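Local coordinates for flavin reductase domain protein, FMN-binding (Shewanella baltica, PDB 3HMZ) that binds flavin mononucleotide and is probably an oxidoreductase that uses NAD or NADP, at residues L133-I138 with A152-A157; V81-T86 with P124-C129. All blocks are in the same frame, centred on the assembly; numbering follows the deposited sequence.

Contact 1: residues L133-I138 with A152-A157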
loop_
_atom_site.group_PDB
_atom_site.type_symbol
_atom_site.label_atom_id
_atom_site.label_comp_id
_atom_site.label_asym_id
_atom_site.label_seq_id
_atom_site.Cartn_x
_atom_site.Cartn_y
_atom_site.Cartn_z
ATOM N N LEU A 133 -14.229 4.926 -2.689
ATOM C CA LEU A 133 -14.462 4.900 -1.268
ATOM C C LEU A 133 -14.694 6.344 -0.790
ATOM O O LEU A 133 -13.793 7.192 -0.917
ATOM C CB LEU A 133 -13.270 4.282 -0.539
ATOM C CG LEU A 133 -12.860 2.841 -0.920
ATOM C CD1 LEU A 133 -11.913 2.757 -2.125
ATOM C CD2 LEU A 133 -12.201 2.130 0.293
ATOM N N ALA A 134 -15.893 6.622 -0.264
ATOM C CA ALA A 134 -16.225 7.935 0.327
ATOM C C ALA A 134 -15.662 7.953 1.757
ATOM O O ALA A 134 -15.909 7.028 2.526
ATOM C CB ALA A 134 -17.688 8.145 0.327
ATOM N N CYS A 135 -14.917 9.010 2.078
ATOM C CA CYS A 135 -14.150 9.091 3.316
ATOM C C CYS A 135 -14.456 10.352 4.110
ATOM O O CYS A 135 -14.585 11.439 3.563
ATOM C CB CYS A 135 -12.659 9.090 3.004
ATOM S SG CYS A 135 -12.071 7.609 2.159
ATOM N N LYS A 136 -14.557 10.159 5.422
ATOM C CA LYS A 136 -14.779 11.232 6.382
ATOM C C LYS A 136 -13.510 11.312 7.229
ATOM O O LYS A 136 -13.173 10.365 7.938
ATOM C CB LYS A 136 -15.978 10.955 7.269
ATOM C CG LYS A 136 -16.291 12.080 8.299
ATOM C CD LYS A 136 -17.429 11.653 9.174
ATOM C CE LYS A 136 -17.777 12.779 10.145
ATOM N NZ LYS A 136 -18.832 12.338 11.116
ATOM N N LEU A 137 -12.845 12.450 7.165
ATOM C CA LEU A 137 -11.651 12.698 7.949
ATOM C C LEU A 137 -11.897 12.565 9.458
ATOM O O LEU A 137 -12.900 13.040 9.968
ATOM C CB LEU A 137 -11.093 14.107 7.672
ATOM C CG LEU A 137 -9.771 14.533 8.335
ATOM C CD1 LEU A 137 -8.590 13.661 7.842
ATOM C CD2 LEU A 137 -9.508 16.033 8.138
ATOM N N ILE A 138 -10.980 11.900 10.133
ATOM C CA ILE A 138 -10.917 11.862 11.608
ATOM C C ILE A 138 -9.759 12.810 11.946
ATOM O O ILE A 138 -8.598 12.422 11.822
ATOM C CB ILE A 138 -10.649 10.469 12.154
ATOM C CG1 ILE A 138 -11.743 9.513 11.726
ATOM C CG2 ILE A 138 -10.522 10.553 13.743
ATOM C CD1 ILE A 138 -11.470 8.087 12.084
ATOM N N ALA A 152 -8.983 8.459 7.889
ATOM C CA ALA A 152 -10.398 8.638 7.612
ATOM C C ALA A 152 -11.222 7.392 7.807
ATOM O O ALA A 152 -10.717 6.287 7.625
ATOM C CB ALA A 152 -10.620 9.151 6.149
ATOM N N GLU A 153 -12.495 7.598 8.147
ATOM C CA GLU A 153 -13.446 6.505 8.154
ATOM C C GLU A 153 -14.029 6.401 6.737
ATOM O O GLU A 153 -14.342 7.406 6.100
ATOM C CB GLU A 153 -14.545 6.720 9.195
ATOM C CG GLU A 153 -15.772 5.844 9.062
ATOM C CD GLU A 153 -16.521 5.693 10.402
ATOM O OE1 GLU A 153 -16.309 6.547 11.324
ATOM O OE2 GLU A 153 -17.245 4.688 10.540
ATOM N N VAL A 154 -14.164 5.177 6.255
ATOM C CA VAL A 154 -14.789 4.928 4.938
ATOM C C VAL A 154 -16.281 4.765 5.259
ATOM O O VAL A 154 -16.682 3.876 6.054
ATOM C CB VAL A 154 -14.216 3.687 4.274
ATOM C CG1 VAL A 154 -15.037 3.337 3.034
ATOM C CG2 VAL A 154 -12.727 3.914 3.951
ATOM N N ILE A 155 -17.092 5.654 4.694
ATOM C CA ILE A 155 -18.537 5.685 4.917
ATOM C C ILE A 155 -19.385 5.137 3.790
ATOM O O ILE A 155 -20.604 5.029 3.923
ATOM C CB ILE A 155 -19.007 7.137 5.320
ATOM C CG1 ILE A 155 -18.784 8.145 4.187
ATOM C CG2 ILE A 155 -18.249 7.574 6.618
ATOM C CD1 ILE A 155 -19.331 9.579 4.481
ATOM N N GLY A 156 -18.753 4.835 2.654
ATOM C CA GLY A 156 -19.434 4.262 1.533
ATOM C C GLY A 156 -18.400 3.720 0.568
ATOM O O GLY A 156 -17.281 4.259 0.511
ATOM N N ALA A 157 -18.754 2.645 -0.147
ATOM C CA ALA A 157 -17.843 2.022 -1.100
ATOM C C ALA A 157 -18.626 1.447 -2.251
ATOM O O ALA A 157 -19.743 0.924 -2.056
ATOM C CB ALA A 157 -17.002 0.966 -0.399
#
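With CG1 placed between its backbone N and carbonyl carbon (chi1 65°), Ile-155 meets Ala-134: CG1 lies 4.0 Å from Ala-134 CB and closer still to the Ala-134 carbonyl oxygen. The same torsion leaves CG2 anti to the carbonyl carbon, where it reaches Lys-136 CB. In Val-154, chi1 of 171° sets CG1 anti to the backbone N and CG2 beside it, and both methyls touch Leu-133 CD2; CG1 also packs on Leu-133 CB at 4.1 Å and CG2 on Cys-135 SG. The Leu-133 and Val-154 side chains cross obliquely. Further along this face, Cys-135 CB and Ala-152 CB meet at 3.7 Å. The two strands run antiparallel, their axes 4.4 Å apart, in the main sheet of the flavin reductase-like domain. Their register slips by one residue at a classic beta bulge, in which Ile-155 and Gly-156 both face Ala-134. The bonding pattern fits this: Ala-134 N donates to Gly-156 O (2.8 Å), whereas Ala-134 O accepts from Ile-155 N (2.8 Å). Past the bulge, pairing resumes at Cys-135 with Val-154 (non-hydrogen-bonded), followed by the hydrogen-bonded pair Lys-136 with Glu-153. Lys-136 N gives a nearly straight bond to Glu-153 O, with an N-H...O angle of 170° and the donor in the carbonyl plane; the return bond, from Glu-153 N to Lys-136 O, has its donor tilted from that plane. The extended Lys-136 chain carries NZ away, 6.3 Å from Glu-153 OE1 in one of the two conformers of that glutamate. Beyond Lys-136, Ile-138 also packs on Tyr-147 of the second subunit.

Contact 2: residues V81-T86 with P124-C129. With EDO (1,2-ethanediol), chain E.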
loop_
_atom_site.group_PDB
_atom_site.type_symbol
_atom_site.label_atom_id
_atom_site.label_comp_id
_atom_site.label_asym_id
_atom_site.label_seq_id
_atom_site.Cartn_x
_atom_site.Cartn_y
_atom_site.Cartn_z
ATOM N N VAL A 81 -12.763 11.489 -1.498
ATOM C CA VAL A 81 -12.979 10.190 -2.116
ATOM C C VAL A 81 -11.583 9.635 -2.474
ATOM O O VAL A 81 -10.676 10.353 -2.948
ATOM C CB VAL A 81 -13.863 10.232 -3.382
ATOM C CG1 VAL A 81 -13.978 8.830 -4.046
ATOM C CG2 VAL A 81 -15.259 10.812 -3.066
ATOM N N ILE A 82 -11.437 8.345 -2.188
ATOM C CA ILE A 82 -10.276 7.539 -2.636
ATOM C C ILE A 82 -10.833 6.612 -3.703
ATOM O O ILE A 82 -11.839 5.936 -3.502
ATOM C CB ILE A 82 -9.666 6.714 -1.499
ATOM C CG1 ILE A 82 -9.050 7.648 -0.438
ATOM C CG2 ILE A 82 -8.625 5.707 -2.011
ATOM C CD1 ILE A 82 -7.906 8.518 -0.955
ATOM N N GLN A 83 -10.199 6.610 -4.863
ATOM C CA GLN A 83 -10.652 5.772 -5.959
ATOM C C GLN A 83 -9.475 5.126 -6.661
ATOM O O GLN A 83 -8.377 5.656 -6.674
ATOM C CB GLN A 83 -11.556 6.551 -6.935
ATOM C CG GLN A 83 -10.989 7.874 -7.456
ATOM C CD GLN A 83 -11.743 9.058 -6.964
ATOM O OE1 GLN A 83 -12.900 9.239 -7.387
ATOM N NE2 GLN A 83 -11.114 9.881 -6.114
ATOM N N VAL A 84 -9.734 3.951 -7.215
ATOM C CA VAL A 84 -8.720 3.100 -7.817
ATOM C C VAL A 84 -8.718 3.277 -9.322
ATOM O O VAL A 84 -9.648 2.809 -9.992
ATOM C CB VAL A 84 -8.972 1.618 -7.430
ATOM C CG1 VAL A 84 -7.888 0.740 -8.004
ATOM C CG2 VAL A 84 -9.013 1.428 -5.873
ATOM N N PRO A 85 -7.689 3.926 -9.875
ATOM C CA PRO A 85 -7.629 4.099 -11.315
ATOM C C PRO A 85 -7.231 2.785 -12.016
ATOM O O PRO A 85 -6.772 1.823 -11.383
ATOM C CB PRO A 85 -6.575 5.198 -11.492
ATOM C CG PRO A 85 -5.667 4.976 -10.371
ATOM C CD PRO A 85 -6.588 4.632 -9.224
ATOM N N THR A 86 -7.442 2.797 -13.319
ATOM C CA THR A 86 -7.154 1.673 -14.186
ATOM C C THR A 86 -5.951 1.970 -15.071
ATOM O O THR A 86 -5.545 3.118 -15.227
ATOM C CB THR A 86 -8.330 1.403 -15.111
ATOM O OG1 THR A 86 -8.449 2.516 -15.995
ATOM C CG2 THR A 86 -9.605 1.120 -14.330
ATOM N N PRO A 124 -16.838 14.835 -5.365
ATOM C CA PRO A 124 -16.535 14.460 -6.744
ATOM C C PRO A 124 -15.935 13.054 -6.816
ATOM O O PRO A 124 -15.000 12.742 -6.062
ATOM C CB PRO A 124 -15.486 15.484 -7.153
ATOM C CG PRO A 124 -14.744 15.796 -5.873
ATOM C CD PRO A 124 -15.700 15.562 -4.760
ATOM N N PHE A 125 -16.487 12.232 -7.694
ATOM C CA PHE A 125 -15.997 10.890 -7.970
ATOM C C PHE A 125 -15.429 10.892 -9.409
ATOM O O PHE A 125 -16.021 11.522 -10.313
ATOM C CB PHE A 125 -17.126 9.879 -7.885
ATOM C CG PHE A 125 -17.668 9.678 -6.495
ATOM C CD1 PHE A 125 -18.515 10.601 -5.913
ATOM C CD2 PHE A 125 -17.330 8.554 -5.776
ATOM C CE1 PHE A 125 -19.012 10.385 -4.626
ATOM C CE2 PHE A 125 -17.847 8.319 -4.526
ATOM C CZ PHE A 125 -18.699 9.263 -3.934
ATOM N N VAL A 126 -14.336 10.169 -9.637
ATOM C CA VAL A 126 -13.692 10.136 -10.947
ATOM C C VAL A 126 -14.276 9.025 -11.813
ATOM O O VAL A 126 -14.214 7.852 -11.466
ATOM C CB VAL A 126 -12.161 10.044 -10.835
ATOM C CG1 VAL A 126 -11.516 9.981 -12.220
ATOM C CG2 VAL A 126 -11.581 11.209 -9.953
ATOM N N ALA A 127 -14.850 9.399 -12.945
ATOM C CA ALA A 127 -15.362 8.435 -13.920
ATOM C C ALA A 127 -14.246 7.557 -14.479
ATOM O O ALA A 127 -13.126 8.031 -14.670
ATOM C CB ALA A 127 -16.066 9.154 -15.109
ATOM N N GLY A 128 -14.549 6.280 -14.677
ATOM C CA GLY A 128 -13.642 5.334 -15.296
ATOM C C GLY A 128 -12.827 4.495 -14.334
ATOM O O GLY A 128 -12.168 3.538 -14.750
ATOM N N CYS A 129 -12.819 4.857 -13.044
ATOM C CA CYS A 129 -12.070 4.086 -12.053
ATOM C C CYS A 129 -12.795 2.756 -11.824
ATOM O O CYS A 129 -13.937 2.560 -12.278
ATOM C CB CYS A 129 -11.991 4.855 -10.745
ATOM S SG CYS A 129 -11.046 6.396 -10.921
HETATM C C1 EDO E . -19.616 5.721 -13.934
HETATM O O1 EDO E . -20.437 6.658 -13.213
HETATM C C2 EDO E . -18.165 6.061 -13.672
HETATM O O2 EDO E . -17.226 5.264 -14.379
HETATM O O HOH W 1 -10.893 3.311 -17.068
#
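Apolar contact joins Val-81 to Phe-125. Val-81 CG2 stands over the centre of the ring, 3.9 Å from its centroid and 12° off the normal, a CH-pi contact, while CG1 touches CD2. At the other end, Cys-129 SG packs on Gln-83 CG (3.8 Å).

One direct hydrogen bond spans the segments: Val-126 N donates to Gln-83 OE1 at 2.8 Å, from above the amide plane. Gln-83 reaches it with CG between the backbone N and carbonyl carbon (chi1 52°) and a bend at chi2; Val-126 CG2 packs against the amide. Gln-83 NE2 binds Leu-33 O and Ser-35 OG, which fixes the amide's rotation.

Water-mediated contact follows the type II turn from Val-126 to Cys-129: one water donates to Gly-128 O (2.7 Å) and hydrogen-bonds Thr-86 OG1 (2.8 Å). Gly-128 N donates to an ethanediol, probably from the crystallisation liquor.

An alanine in place of Gln-83 would probably leave the buried Val-126 N without its acceptor and open a gap beside Cys-129 SG.

The chemistry implies that a single buried amide, bonded at both its oxygen and its nitrogen, couples strand 32-38 to the segment 124-129 as well as to its own strand.

Overall arrangement
From the N terminus, four strands and helix 69-77 precede strand 79-84, which opens contact 2. The chain then runs through helices 90-96 and 107-111 before 124-129 returns to close that loop of 37 residues. Strand 131-138 follows almost at once and opens contact 1, which closes after a 13-residue connection containing helix 141-147. The two loops are therefore in series, neither nesting nor crossing. Although their centres lie 14 Å apart, they meet through neighbouring strands 79-84 and 131-138: Leu-133 N lies 2.7 Å from Ile-82 O, a probable hydrogen bond. Contact 1 joins two main-sheet strands; contact 2 ties strand 125-126, paired with 115-116 in a two-stranded sheet, and its following turn to strand 79-84.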